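Local coordinates for hypothetical protein (Ruminococcus gnavus, PDB 4GL6) that is of unknown function, a DUF5037-family protein from a gut bacterium that folds as one chain around two four-stranded beta-sheets and several helices, at residues S35-I40 with N60-N65; Y75-L80 with D104-E109; K123-L128 with D135-G140; Y145-T150 with K185-A190; Y178-D183 with D208-Q213. One frame throughout, in Å; residues are numbered along the deposited sequence.

Contacts 4 and 5 hold the same mixed sheet: strands 140-147 and 175-182 are neighbours in it, and the centres of the two contacts lie about 8 Å apart. Contacts 2 and 3 also adjoin, about 11 Å between centres, where Tyr-125 of contact 3 packs on Leu-80, Ile-105 and Ile-107 of contact 2. Contact 1 stands apart at the surface, about 28 Å from the centre of the chain, where one side-chain amide joins two loops of the antiparallel sheet. Contacts 2 and 4 are buried, yet contact 2 pairs apolar side chains with one polar bond, whereas contact 4 sets a ring against an aspartate. Contacts 3 and 5 are partly buried and combine hydrogen bonds with apolar packing.

Contact 1 of 5, residues S35-I40 with N60-N65; sequences SDNGAI and NPEEPN
The amide of Asn-37 meets the backbone carbonyl of Asn-60 in its own plane: ND2 donates to Asn-60 O over 2.7 Å, and the acceptor lies almost exactly in the amide plane. The N-H...O angle of 166° makes the bond nearly straight, while the donor is tilted 26° from the plane of the carbonyl. To one side of the amide plane comes the carboxylate of Glu-62, whose OE1 is 3.7 Å from Asn-37 ND2; the two flat groups are turned 74° apart and their side chains run past one another in opposite senses, without bonding. Asn-37 CG is anti to the backbone N, which sets CG on the side of residues 60-65. The other end of this amide is occupied as well, since OD1 accepts from Gln-29 NE2. The apolar share is small: Ile-40 CD1 touches Asn-60 CB at 3.7 Å. The amide of Asn-60 itself is engaged elsewhere, with OD1 bonded to Lys-9 NZ. The contact thus joins the loop leading into strand 40-46 to the loop leaving strand 54-59, beside the backbone pairing of Ile-40 with Tyr-58, and helix 6-18 covers Ile-40 and Asn-60 through Ile-6.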
# COMPACT_ATOMS: atom_id res chain seq x y z
N SER A 35 -26.90 7.51 -16.44
CA SER A 35 -27.14 6.42 -17.39
C SER A 35 -25.94 5.48 -17.63
O SER A 35 -26.16 4.31 -17.94
CB SER A 35 -27.56 7.05 -18.73
OG SER A 35 -27.70 6.10 -19.77
N ASP A 36 -24.70 5.96 -17.52
CA ASP A 36 -23.51 5.12 -17.77
C ASP A 36 -23.38 4.18 -16.58
O ASP A 36 -23.62 4.59 -15.44
CB ASP A 36 -22.21 5.92 -17.89
CG ASP A 36 -22.24 6.99 -18.97
OD1 ASP A 36 -23.06 6.90 -19.92
OD2 ASP A 36 -21.43 7.94 -18.85
N ASN A 37 -23.01 2.93 -16.85
CA ASN A 37 -22.82 1.93 -15.82
C ASN A 37 -21.38 1.42 -15.91
O ASN A 37 -21.12 0.23 -16.13
CB ASN A 37 -23.88 0.82 -15.97
CG ASN A 37 -23.92 -0.14 -14.78
OD1 ASN A 37 -23.49 0.17 -13.67
ND2 ASN A 37 -24.48 -1.32 -15.01
N GLY A 38 -20.44 2.35 -15.73
CA GLY A 38 -19.03 2.02 -15.71
C GLY A 38 -18.59 1.22 -14.48
O GLY A 38 -19.40 0.89 -13.60
N ALA A 39 -17.30 0.92 -14.43
CA ALA A 39 -16.71 0.17 -13.32
C ALA A 39 -16.92 0.90 -11.97
O ALA A 39 -16.91 2.14 -11.92
CB ALA A 39 -15.22 -0.05 -13.57
N ILE A 40 -17.13 0.11 -10.91
CA ILE A 40 -17.28 0.60 -9.54
C ILE A 40 -15.98 0.32 -8.82
O ILE A 40 -15.55 -0.84 -8.73
CB ILE A 40 -18.42 -0.11 -8.78
CG1 ILE A 40 -19.76 0.11 -9.46
CG2 ILE A 40 -18.53 0.44 -7.36
CD1 ILE A 40 -20.88 -0.71 -8.84
N ASN A 60 -21.87 -3.71 -11.66
CA ASN A 60 -23.20 -3.99 -11.13
C ASN A 60 -24.19 -3.96 -12.29
O ASN A 60 -24.45 -2.88 -12.81
CB ASN A 60 -23.57 -2.96 -10.07
CG ASN A 60 -24.90 -3.24 -9.41
OD1 ASN A 60 -25.11 -4.31 -8.84
ND2 ASN A 60 -25.80 -2.29 -9.48
N PRO A 61 -24.76 -5.13 -12.69
CA PRO A 61 -25.69 -5.15 -13.84
C PRO A 61 -26.96 -4.30 -13.69
O PRO A 61 -27.40 -4.05 -12.57
CB PRO A 61 -26.02 -6.64 -14.00
CG PRO A 61 -24.89 -7.35 -13.36
CD PRO A 61 -24.51 -6.50 -12.19
N GLU A 62 -27.55 -3.93 -14.83
CA GLU A 62 -28.73 -3.03 -14.91
C GLU A 62 -29.98 -3.50 -14.14
O GLU A 62 -30.36 -2.87 -13.16
CB GLU A 62 -29.08 -2.72 -16.40
CG GLU A 62 -29.71 -1.35 -16.61
CD GLU A 62 -28.76 -0.22 -16.24
OE1 GLU A 62 -27.59 -0.22 -16.69
OE2 GLU A 62 -29.16 0.67 -15.46
N GLU A 63 -30.59 -4.62 -14.57
CA GLU A 63 -31.85 -5.20 -13.98
C GLU A 63 -31.79 -5.47 -12.44
O GLU A 63 -30.69 -5.57 -11.88
CB GLU A 63 -32.31 -6.45 -14.81
CG GLU A 63 -31.61 -7.78 -14.49
CD GLU A 63 -30.10 -7.73 -14.61
OE1 GLU A 63 -29.57 -6.96 -15.45
OE2 GLU A 63 -29.42 -8.46 -13.87
N PRO A 64 -32.96 -5.61 -11.75
CA PRO A 64 -32.98 -5.68 -10.28
C PRO A 64 -32.51 -7.00 -9.66
O PRO A 64 -32.58 -8.05 -10.31
CB PRO A 64 -34.46 -5.43 -9.94
CG PRO A 64 -35.22 -5.95 -11.11
CD PRO A 64 -34.29 -5.98 -12.30
N ASN A 65 -32.02 -6.91 -8.42
CA ASN A 65 -31.48 -8.06 -7.65
C ASN A 65 -30.34 -8.80 -8.36
O ASN A 65 -30.16 -10.01 -8.17
CB ASN A 65 -32.61 -9.04 -7.28
CG ASN A 65 -33.73 -8.37 -6.51
OD1 ASN A 65 -33.49 -7.51 -5.66
ND2 ASN A 65 -34.97 -8.77 -6.80

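Contact 2 of 5, residues Y75-L80 with D104-E109; sequences YGQRLL and DIIIPE
Gln-77 and Ile-106 lie side by side and point the same way, at a place where the first turns of helix 75-95 pack against the extended chain that follows strand 99-104, and a side-chain carbonyl takes a backbone N-H. Gln-77 CG is anti to the backbone N (chi1 -161°) and the chain is extended beyond it, which carries the amide over to the loop. There OE1 accepts from Ile-107 N at 2.9 Å with an N-H...O angle of 166°; the donor stands 26° from the plane of the amide carbonyl. An alanine in place of Gln-77 would probably leave Ile-107 N without this acceptor and let the loop shift relative to the helix, although CB would still face Ile-107 CG1. One turn further along the helix the chemistry is apolar. The side chains of Leu-80 and Ile-107 cross at about a right angle, touching methyl to methyl. Ile-105, two residues before Ile-107, also directs its side chain at the helix, and Tyr-125 of helix 122-129 packs on Leu-80, Ile-105 and Ile-107 alike, which continues the core beyond the two segments. Leu-80 CD1 lies 3.6 Å from Ile-107 CD1, and Leu-80 CB lies 3.9 Å from Ile-105 CD1.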
# COMPACT_ATOMS: atom_id res chain seq x y z
N TYR A 75 -8.12 -8.35 -3.22
CA TYR A 75 -7.76 -8.94 -1.93
C TYR A 75 -6.43 -9.62 -1.92
O TYR A 75 -5.71 -9.53 -0.93
CB TYR A 75 -8.87 -9.85 -1.36
CG TYR A 75 -8.64 -10.20 0.12
CD1 TYR A 75 -8.53 -9.18 1.08
CD2 TYR A 75 -8.54 -11.52 0.56
CE1 TYR A 75 -8.30 -9.46 2.42
CE2 TYR A 75 -8.31 -11.81 1.91
CZ TYR A 75 -8.20 -10.77 2.83
OH TYR A 75 -8.00 -10.98 4.17
N GLY A 76 -6.09 -10.33 -3.00
CA GLY A 76 -4.77 -10.98 -3.11
C GLY A 76 -3.66 -9.93 -3.02
O GLY A 76 -2.65 -10.09 -2.33
N GLN A 77 -3.92 -8.85 -3.73
CA GLN A 77 -3.10 -7.66 -3.74
C GLN A 77 -2.90 -7.12 -2.31
O GLN A 77 -1.79 -6.77 -1.92
CB GLN A 77 -3.81 -6.62 -4.62
CG GLN A 77 -2.97 -5.49 -5.12
CD GLN A 77 -3.72 -4.67 -6.16
OE1 GLN A 77 -3.56 -4.86 -7.38
NE2 GLN A 77 -4.59 -3.82 -5.67
N ARG A 78 -3.99 -7.03 -1.55
CA ARG A 78 -3.96 -6.54 -0.15
C ARG A 78 -3.11 -7.42 0.75
O ARG A 78 -2.36 -6.90 1.58
CB ARG A 78 -5.37 -6.40 0.44
CG ARG A 78 -5.46 -6.14 1.95
CD ARG A 78 -4.69 -4.88 2.34
NE ARG A 78 -4.17 -4.94 3.70
CZ ARG A 78 -3.18 -4.19 4.19
NH1 ARG A 78 -2.54 -3.30 3.44
NH2 ARG A 78 -2.79 -4.35 5.44
N LEU A 79 -3.25 -8.73 0.61
CA LEU A 79 -2.46 -9.67 1.39
C LEU A 79 -0.96 -9.50 1.12
O LEU A 79 -0.16 -9.64 2.05
CB LEU A 79 -2.90 -11.11 1.11
CG LEU A 79 -4.33 -11.50 1.49
CD1 LEU A 79 -4.63 -12.91 0.96
CD2 LEU A 79 -4.55 -11.40 2.99
N LEU A 80 -0.60 -9.20 -0.14
CA LEU A 80 0.81 -8.95 -0.49
C LEU A 80 1.27 -7.62 0.17
O LEU A 80 2.35 -7.58 0.75
CB LEU A 80 1.04 -8.99 -2.02
CG LEU A 80 1.03 -10.36 -2.74
CD1 LEU A 80 1.04 -10.18 -4.25
CD2 LEU A 80 2.20 -11.25 -2.34
N ASP A 104 1.92 -0.38 -1.33
CA ASP A 104 1.35 -0.05 -2.64
C ASP A 104 1.84 -1.07 -3.67
O ASP A 104 2.82 -0.84 -4.37
CB ASP A 104 1.75 1.40 -3.00
CG ASP A 104 1.16 1.89 -4.32
OD1 ASP A 104 0.17 1.34 -4.86
OD2 ASP A 104 1.72 2.87 -4.82
N ILE A 105 1.14 -2.20 -3.71
CA ILE A 105 1.43 -3.32 -4.62
C ILE A 105 0.26 -3.43 -5.58
O ILE A 105 -0.85 -3.54 -5.15
CB ILE A 105 1.61 -4.62 -3.84
CG1 ILE A 105 2.89 -4.54 -2.99
CG2 ILE A 105 1.70 -5.83 -4.78
CD1 ILE A 105 3.07 -5.65 -1.97
N ILE A 106 0.54 -3.38 -6.88
CA ILE A 106 -0.46 -3.48 -7.95
C ILE A 106 -0.22 -4.72 -8.81
O ILE A 106 0.79 -4.82 -9.48
CB ILE A 106 -0.42 -2.24 -8.86
CG1 ILE A 106 -0.80 -0.96 -8.06
CG2 ILE A 106 -1.32 -2.44 -10.08
CD1 ILE A 106 -2.23 -0.90 -7.54
N ILE A 107 -1.17 -5.65 -8.77
CA ILE A 107 -1.14 -6.89 -9.55
C ILE A 107 -1.73 -6.59 -10.93
O ILE A 107 -2.88 -6.16 -11.00
CB ILE A 107 -2.03 -7.97 -8.92
CG1 ILE A 107 -1.55 -8.31 -7.51
CG2 ILE A 107 -2.08 -9.23 -9.77
CD1 ILE A 107 -0.11 -8.79 -7.42
N PRO A 108 -0.96 -6.80 -12.02
CA PRO A 108 -1.47 -6.51 -13.38
C PRO A 108 -2.52 -7.52 -13.88
O PRO A 108 -2.59 -8.67 -13.38
CB PRO A 108 -0.20 -6.56 -14.24
CG PRO A 108 0.71 -7.51 -13.51
CD PRO A 108 0.39 -7.38 -12.05
N GLU A 109 -3.32 -7.09 -14.87
CA GLU A 109 -4.41 -7.88 -15.47
C GLU A 109 -4.04 -9.35 -15.68
O GLU A 109 -4.78 -10.23 -15.27
CB GLU A 109 -4.90 -7.26 -16.78
CG GLU A 109 -6.16 -7.89 -17.36
CD GLU A 109 -6.65 -7.23 -18.65
OE1 GLU A 109 -5.83 -6.74 -19.46
OE2 GLU A 109 -7.88 -7.21 -18.86

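Contact 3 of 5, residues K123-L128 with D135-G140; sequences KNYVDL and DYKTLG
Tyr-125 OH donates a hydrogen bond to Leu-139 O over 2.6 Å, joining residues 123-128 of helix 122-129 to the chain that returns towards strand 140-147. The acceptor sits at the edge of the Tyr-125 ring and in its plane. Seen from the carbonyl, the C=O...OH angle is 129° and the hydroxyl is tilted 16° from the carbonyl plane. Leu-139 also closes the apolar part: its CD2 is 4.0 Å from Tyr-125 CE2 and 4.1 Å from Val-126 CG2, so one leucine methyl bridges two successive helix residues, its side chain slanting across both. Lys-137 CE completes this first shell. The lysine chain runs at about a right angle to the tyrosine, with CE 3.4 Å from Tyr-125 OH. What positions these groups lies further out. Tyr-125 CG is anti to the backbone N, which starts the ring off the helix, and the Leu-139 side chain also packs on Trp-122. The bend at the end of Lys-137 (chi4 59°) places NZ where it bonds to Ile-106 O. Backbone bonds then tie the returning chain to its surroundings, Lys-137 to Cys-129 at the end of helix 122-129 and Leu-139 to Gln-174. The contact therefore sits at the turn-back between helix 122-129 and strand 140-147, with Gly-140 already paired to Leu-176 of strand 175-182.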
# COMPACT_ATOMS: atom_id res chain seq x y z
N LYS A 123 6.98 -15.40 -1.73
CA LYS A 123 7.94 -16.13 -2.57
C LYS A 123 7.47 -16.32 -4.04
O LYS A 123 8.26 -16.16 -4.96
CB LYS A 123 8.33 -17.47 -1.94
CG LYS A 123 7.19 -18.43 -1.60
CD LYS A 123 7.64 -19.89 -1.53
CE LYS A 123 6.46 -20.84 -1.36
NZ LYS A 123 6.81 -22.26 -1.63
N ASN A 124 6.18 -16.62 -4.24
CA ASN A 124 5.62 -16.81 -5.59
C ASN A 124 5.50 -15.52 -6.34
O ASN A 124 5.66 -15.48 -7.57
CB ASN A 124 4.23 -17.44 -5.53
CG ASN A 124 4.25 -18.87 -5.05
OD1 ASN A 124 5.24 -19.58 -5.22
ND2 ASN A 124 3.15 -19.31 -4.49
N TYR A 125 5.16 -14.46 -5.60
CA TYR A 125 5.02 -13.14 -6.18
C TYR A 125 6.36 -12.63 -6.70
O TYR A 125 6.43 -12.11 -7.81
CB TYR A 125 4.37 -12.18 -5.16
CG TYR A 125 4.26 -10.76 -5.66
CD1 TYR A 125 3.54 -10.47 -6.82
CD2 TYR A 125 4.84 -9.70 -4.95
CE1 TYR A 125 3.43 -9.14 -7.28
CE2 TYR A 125 4.73 -8.37 -5.41
CZ TYR A 125 4.03 -8.11 -6.57
OH TYR A 125 3.93 -6.84 -7.00
N VAL A 126 7.40 -12.77 -5.88
CA VAL A 126 8.78 -12.41 -6.26
C VAL A 126 9.25 -13.18 -7.48
O VAL A 126 9.90 -12.63 -8.36
CB VAL A 126 9.77 -12.63 -5.08
CG1 VAL A 126 11.22 -12.53 -5.54
CG2 VAL A 126 9.49 -11.64 -3.96
N ASP A 127 8.93 -14.48 -7.52
CA ASP A 127 9.25 -15.34 -8.67
C ASP A 127 8.58 -14.80 -9.93
O ASP A 127 9.22 -14.72 -10.98
CB ASP A 127 8.84 -16.80 -8.40
CG ASP A 127 8.78 -17.64 -9.68
OD1 ASP A 127 9.84 -17.82 -10.31
OD2 ASP A 127 7.66 -18.08 -10.06
N LEU A 128 7.30 -14.44 -9.83
CA LEU A 128 6.57 -13.88 -10.96
C LEU A 128 7.20 -12.55 -11.42
O LEU A 128 7.37 -12.34 -12.62
CB LEU A 128 5.08 -13.71 -10.64
CG LEU A 128 4.14 -14.88 -10.91
CD1 LEU A 128 4.62 -16.26 -10.42
CD2 LEU A 128 2.80 -14.51 -10.30
N ASP A 135 13.41 -8.20 -18.07
CA ASP A 135 11.99 -8.44 -17.84
C ASP A 135 11.74 -8.59 -16.34
O ASP A 135 11.92 -9.67 -15.77
CB ASP A 135 11.55 -9.68 -18.63
CG ASP A 135 10.03 -9.90 -18.62
OD1 ASP A 135 9.26 -9.13 -17.99
OD2 ASP A 135 9.61 -10.89 -19.28
N TYR A 136 11.36 -7.50 -15.71
CA TYR A 136 11.06 -7.49 -14.28
C TYR A 136 9.94 -6.50 -14.00
O TYR A 136 9.60 -5.65 -14.83
CB TYR A 136 12.31 -7.23 -13.43
CG TYR A 136 13.05 -5.95 -13.78
CD1 TYR A 136 12.67 -4.71 -13.23
CD2 TYR A 136 14.10 -5.94 -14.68
CE1 TYR A 136 13.34 -3.53 -13.57
CE2 TYR A 136 14.77 -4.76 -15.02
CZ TYR A 136 14.38 -3.56 -14.47
OH TYR A 136 15.03 -2.39 -14.78
N LYS A 137 9.33 -6.67 -12.84
CA LYS A 137 8.27 -5.84 -12.36
C LYS A 137 8.68 -5.30 -10.99
O LYS A 137 9.23 -6.04 -10.16
CB LYS A 137 6.98 -6.64 -12.25
CG LYS A 137 5.84 -5.89 -11.55
CD LYS A 137 4.58 -6.72 -11.33
CE LYS A 137 3.64 -6.06 -10.32
NZ LYS A 137 3.20 -4.69 -10.73
N THR A 138 8.41 -4.02 -10.77
CA THR A 138 8.61 -3.40 -9.48
C THR A 138 7.63 -4.08 -8.52
O THR A 138 6.42 -4.05 -8.74
CB THR A 138 8.30 -1.89 -9.52
OG1 THR A 138 9.23 -1.23 -10.38
CG2 THR A 138 8.43 -1.30 -8.14
N LEU A 139 8.17 -4.69 -7.47
CA LEU A 139 7.38 -5.42 -6.46
C LEU A 139 6.31 -4.51 -5.90
O LEU A 139 5.14 -4.89 -5.79
CB LEU A 139 8.28 -5.92 -5.33
CG LEU A 139 9.31 -6.98 -5.71
CD1 LEU A 139 10.16 -7.26 -4.48
CD2 LEU A 139 8.69 -8.27 -6.23
N GLY A 140 6.74 -3.30 -5.55
CA GLY A 140 5.82 -2.27 -5.10
C GLY A 140 6.55 -1.11 -4.47
O GLY A 140 7.79 -1.00 -4.56

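Contact 4 of 5, residues Y145-T150 with K185-A190; sequences YIDAST and KSFEKA
Asp-147 CB rests over one face of the Phe-187 ring, a CH-pi contact 4.0 Å from the ring centroid and 23° off the normal. This is the tight part, where the axes of strand residues 145-147 and helix residues 185-190 approach to 8.0 Å. The carboxylate plane is 28° from that of the ring, and Tyr-145 O reaches the ring edge, 3.3 Å from Phe-187 CE1. Phe-187 CG stands anti to the backbone N (chi1 173°), which starts the ring toward the strand. A leucine in its place, lacking the flat ring face, would probably open a gap beside Asp-147 CB and Tyr-145 O on strand 140-147. The looser side is acidic: partly exposed Glu-188 brings OE2 to 4.3 Å from Asp-147 OD2 without bonding. Beyond the strand end, Asp-147 OD1 accepts from Ser-149 N, an Asx turn, while OD2 bonds to His-184 ND1. With both oxygens so engaged, the aspartate charge is probably offset by its donors, which would ease the nearness of Glu-188.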
# COMPACT_ATOMS: atom_id res chain seq x y z
N TYR A 145 4.77 6.93 6.85
CA TYR A 145 4.50 8.22 7.49
C TYR A 145 4.84 8.09 8.99
O TYR A 145 4.17 7.33 9.68
CB TYR A 145 3.03 8.59 7.26
CG TYR A 145 2.71 8.75 5.78
CD1 TYR A 145 3.02 9.93 5.11
CD2 TYR A 145 2.16 7.70 5.05
CE1 TYR A 145 2.77 10.07 3.75
CE2 TYR A 145 1.90 7.83 3.69
CZ TYR A 145 2.21 9.02 3.05
OH TYR A 145 1.96 9.18 1.71
N ILE A 146 5.88 8.80 9.45
CA ILE A 146 6.36 8.73 10.84
C ILE A 146 6.04 10.00 11.62
O ILE A 146 6.17 11.10 11.08
CB ILE A 146 7.89 8.53 10.89
CG1 ILE A 146 8.30 7.22 10.22
CG2 ILE A 146 8.38 8.52 12.34
CD1 ILE A 146 9.80 7.01 10.15
N ASP A 147 5.64 9.84 12.89
CA ASP A 147 5.43 10.95 13.82
C ASP A 147 6.83 11.22 14.32
O ASP A 147 7.38 10.45 15.12
CB ASP A 147 4.48 10.53 14.96
CG ASP A 147 4.19 11.64 15.95
OD1 ASP A 147 4.95 12.62 16.02
OD2 ASP A 147 3.18 11.50 16.68
N ALA A 148 7.42 12.30 13.81
CA ALA A 148 8.81 12.67 14.13
C ALA A 148 9.04 13.00 15.60
O ALA A 148 10.15 12.90 16.06
CB ALA A 148 9.28 13.82 13.24
N SER A 149 7.99 13.38 16.32
CA SER A 149 8.10 13.63 17.77
C SER A 149 8.39 12.35 18.58
O SER A 149 8.96 12.43 19.66
CB SER A 149 6.82 14.28 18.30
OG SER A 149 5.71 13.40 18.21
N THR A 150 8.01 11.19 18.03
CA THR A 150 8.12 9.90 18.69
C THR A 150 9.28 9.02 18.19
O THR A 150 9.12 7.79 18.15
CB THR A 150 6.78 9.14 18.54
OG1 THR A 150 6.62 8.72 17.18
CG2 THR A 150 5.59 10.01 18.96
N LYS A 185 1.18 17.02 15.06
CA LYS A 185 -0.18 17.40 14.64
C LYS A 185 -0.46 17.01 13.17
O LYS A 185 -1.54 16.49 12.86
CB LYS A 185 -0.47 18.88 14.98
CG LYS A 185 -0.42 19.14 16.49
CD LYS A 185 -0.95 20.50 16.94
CE LYS A 185 -0.88 20.66 18.44
NZ LYS A 185 -1.56 21.88 18.93
N SER A 186 0.52 17.21 12.29
CA SER A 186 0.38 16.77 10.89
C SER A 186 0.15 15.29 10.78
O SER A 186 -0.69 14.85 10.00
CB SER A 186 1.60 17.11 10.04
OG SER A 186 1.45 18.41 9.54
N PHE A 187 0.95 14.53 11.54
CA PHE A 187 0.84 13.08 11.51
C PHE A 187 -0.57 12.62 11.90
O PHE A 187 -1.19 11.85 11.19
CB PHE A 187 1.87 12.40 12.42
CG PHE A 187 1.66 10.92 12.52
CD1 PHE A 187 2.11 10.07 11.52
CD2 PHE A 187 0.92 10.38 13.58
CE1 PHE A 187 1.86 8.70 11.58
CE2 PHE A 187 0.67 9.01 13.65
CZ PHE A 187 1.15 8.17 12.66
N GLU A 188 -1.04 13.12 13.03
CA GLU A 188 -2.36 12.73 13.57
C GLU A 188 -3.52 12.99 12.61
O GLU A 188 -4.47 12.20 12.58
CB GLU A 188 -2.58 13.38 14.93
CG GLU A 188 -1.67 12.80 16.04
CD GLU A 188 -1.98 11.36 16.49
OE1 GLU A 188 -3.16 10.95 16.52
OE2 GLU A 188 -1.02 10.63 16.83
N LYS A 189 -3.45 14.08 11.86
CA LYS A 189 -4.44 14.40 10.82
C LYS A 189 -4.27 13.45 9.64
O LYS A 189 -5.27 12.97 9.08
CB LYS A 189 -4.28 15.82 10.30
CG LYS A 189 -4.58 16.93 11.30
CD LYS A 189 -4.23 18.27 10.69
CE LYS A 189 -4.31 19.35 11.72
NZ LYS A 189 -3.75 20.61 11.15
N ALA A 190 -3.01 13.22 9.26
CA ALA A 190 -2.68 12.33 8.16
C ALA A 190 -3.25 10.95 8.40
O ALA A 190 -3.93 10.42 7.54
CB ALA A 190 -1.18 12.26 7.99

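Contact 5 of 5, residues Y178-D183 with D208-Q213; sequences YVYYLD and DIIEGQ
Leu-182 CA and Gln-213 CA approach to 6.0 Å where a type II beta turn from Ile-210 to Gln-213, with Gly-212 at positive phi, brings the chain leaving helix 204-210 back to the end of strand 175-182. Gln-213 NE2 donates to Asp-183 OD2 at 2.7 Å with an N-H...O angle of 159°, meeting the oxygen nearly in line with its C-O bond, while Gln-213 OE1 receives a weak bond from Asp-183 N. A bend at chi2 (-78°) turns the amide to this pair. Asp-183 is the N-cap of helix 184-194, and its OD2 also bonds to Ser-186 OG. Here strand 175-182, joined to parallel strand 140-147 by a beta-alpha-beta crossover through helix 156-171, ends at Leu-182, which touches Ile-210 of helix 204-210 and Ala-190 of helix 184-194. Leu-182 CD2 lies 3.5 Å from Gln-213 CG, the two side chains at about a right angle, and 4.2 Å from Ile-210 CG2. Ile-210 CD1 meets Tyr-180 CE2 at 3.9 Å, approaching the ring obliquely, and Tyr-180 is stacked in turn with Tyr-145 and Tyr-215.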
# COMPACT_ATOMS: atom_id res chain seq x y z
N TYR A 178 9.51 5.34 0.56
CA TYR A 178 9.23 6.76 0.84
C TYR A 178 9.01 6.87 2.36
O TYR A 178 8.21 6.10 2.92
CB TYR A 178 8.00 7.23 0.06
CG TYR A 178 8.10 7.09 -1.45
CD1 TYR A 178 7.66 5.92 -2.11
CD2 TYR A 178 8.58 8.12 -2.23
CE1 TYR A 178 7.73 5.79 -3.50
CE2 TYR A 178 8.65 8.00 -3.62
CZ TYR A 178 8.23 6.84 -4.25
OH TYR A 178 8.31 6.73 -5.62
N VAL A 179 9.77 7.73 3.03
CA VAL A 179 9.63 7.91 4.48
C VAL A 179 9.45 9.37 4.74
O VAL A 179 10.36 10.16 4.49
CB VAL A 179 10.85 7.38 5.28
CG1 VAL A 179 10.61 7.55 6.78
CG2 VAL A 179 11.10 5.91 4.95
N TYR A 180 8.25 9.72 5.21
CA TYR A 180 7.88 11.10 5.57
C TYR A 180 8.04 11.26 7.07
O TYR A 180 7.50 10.44 7.83
CB TYR A 180 6.42 11.37 5.19
CG TYR A 180 6.15 11.49 3.71
CD1 TYR A 180 5.94 10.38 2.92
CD2 TYR A 180 6.06 12.76 3.10
CE1 TYR A 180 5.68 10.50 1.55
CE2 TYR A 180 5.80 12.89 1.73
CZ TYR A 180 5.61 11.75 0.97
OH TYR A 180 5.33 11.85 -0.36
N TYR A 181 8.81 12.27 7.50
CA TYR A 181 9.01 12.59 8.93
C TYR A 181 8.13 13.81 9.26
O TYR A 181 8.55 14.96 9.20
CB TYR A 181 10.48 12.86 9.21
CG TYR A 181 11.35 11.64 8.99
CD1 TYR A 181 11.94 11.38 7.75
CD2 TYR A 181 11.59 10.73 10.02
CE1 TYR A 181 12.75 10.26 7.55
CE2 TYR A 181 12.39 9.60 9.83
CZ TYR A 181 12.98 9.37 8.59
OH TYR A 181 13.77 8.25 8.41
N LEU A 182 6.87 13.51 9.59
CA LEU A 182 5.85 14.52 9.87
C LEU A 182 5.88 15.01 11.31
O LEU A 182 6.23 14.26 12.23
CB LEU A 182 4.46 13.93 9.61
CG LEU A 182 4.15 13.32 8.25
CD1 LEU A 182 2.72 12.81 8.28
CD2 LEU A 182 4.29 14.37 7.15
N ASP A 183 5.49 16.26 11.51
CA ASP A 183 5.34 16.81 12.85
C ASP A 183 4.10 16.13 13.46
O ASP A 183 3.21 15.65 12.71
CB ASP A 183 5.27 18.35 12.85
CG ASP A 183 3.99 18.89 12.22
OD1 ASP A 183 2.94 19.01 12.92
OD2 ASP A 183 4.04 19.21 11.01
N ASP A 208 -2.01 18.55 1.01
CA ASP A 208 -1.76 19.80 1.73
C ASP A 208 -1.08 19.59 3.10
O ASP A 208 -0.25 20.41 3.49
CB ASP A 208 -3.05 20.63 1.93
CG ASP A 208 -3.69 21.11 0.60
OD1 ASP A 208 -3.05 21.07 -0.48
OD2 ASP A 208 -4.87 21.55 0.66
N ILE A 209 -1.44 18.51 3.82
CA ILE A 209 -0.83 18.24 5.13
C ILE A 209 0.63 17.82 4.99
O ILE A 209 1.47 18.30 5.73
CB ILE A 209 -1.56 17.13 5.89
CG1 ILE A 209 -2.96 17.58 6.30
CG2 ILE A 209 -0.78 16.73 7.15
CD1 ILE A 209 -3.89 16.42 6.57
N ILE A 210 0.90 16.92 4.04
CA ILE A 210 2.26 16.42 3.85
C ILE A 210 3.19 17.33 3.04
O ILE A 210 4.40 17.08 3.06
CB ILE A 210 2.30 14.97 3.30
CG1 ILE A 210 2.01 14.92 1.79
CG2 ILE A 210 1.38 14.08 4.14
CD1 ILE A 210 1.95 13.51 1.22
N GLU A 211 2.66 18.33 2.31
CA GLU A 211 3.49 19.24 1.49
C GLU A 211 4.54 19.97 2.32
O GLU A 211 4.21 20.51 3.37
CB GLU A 211 2.63 20.32 0.80
CG GLU A 211 3.30 21.14 -0.32
CD GLU A 211 2.96 20.65 -1.74
OE1 GLU A 211 1.76 20.49 -2.08
OE2 GLU A 211 3.89 20.44 -2.55
N GLY A 212 5.79 19.95 1.85
CA GLY A 212 6.89 20.64 2.53
C GLY A 212 7.54 19.88 3.66
O GLY A 212 8.66 20.20 4.04
N GLN A 213 6.85 18.88 4.22
CA GLN A 213 7.39 18.04 5.30
C GLN A 213 8.60 17.26 4.73
O GLN A 213 8.56 16.84 3.57
CB GLN A 213 6.32 17.05 5.81
CG GLN A 213 5.09 17.68 6.46
CD GLN A 213 5.28 18.17 7.88
OE1 GLN A 213 6.26 17.89 8.56
NE2 GLN A 213 4.28 18.86 8.36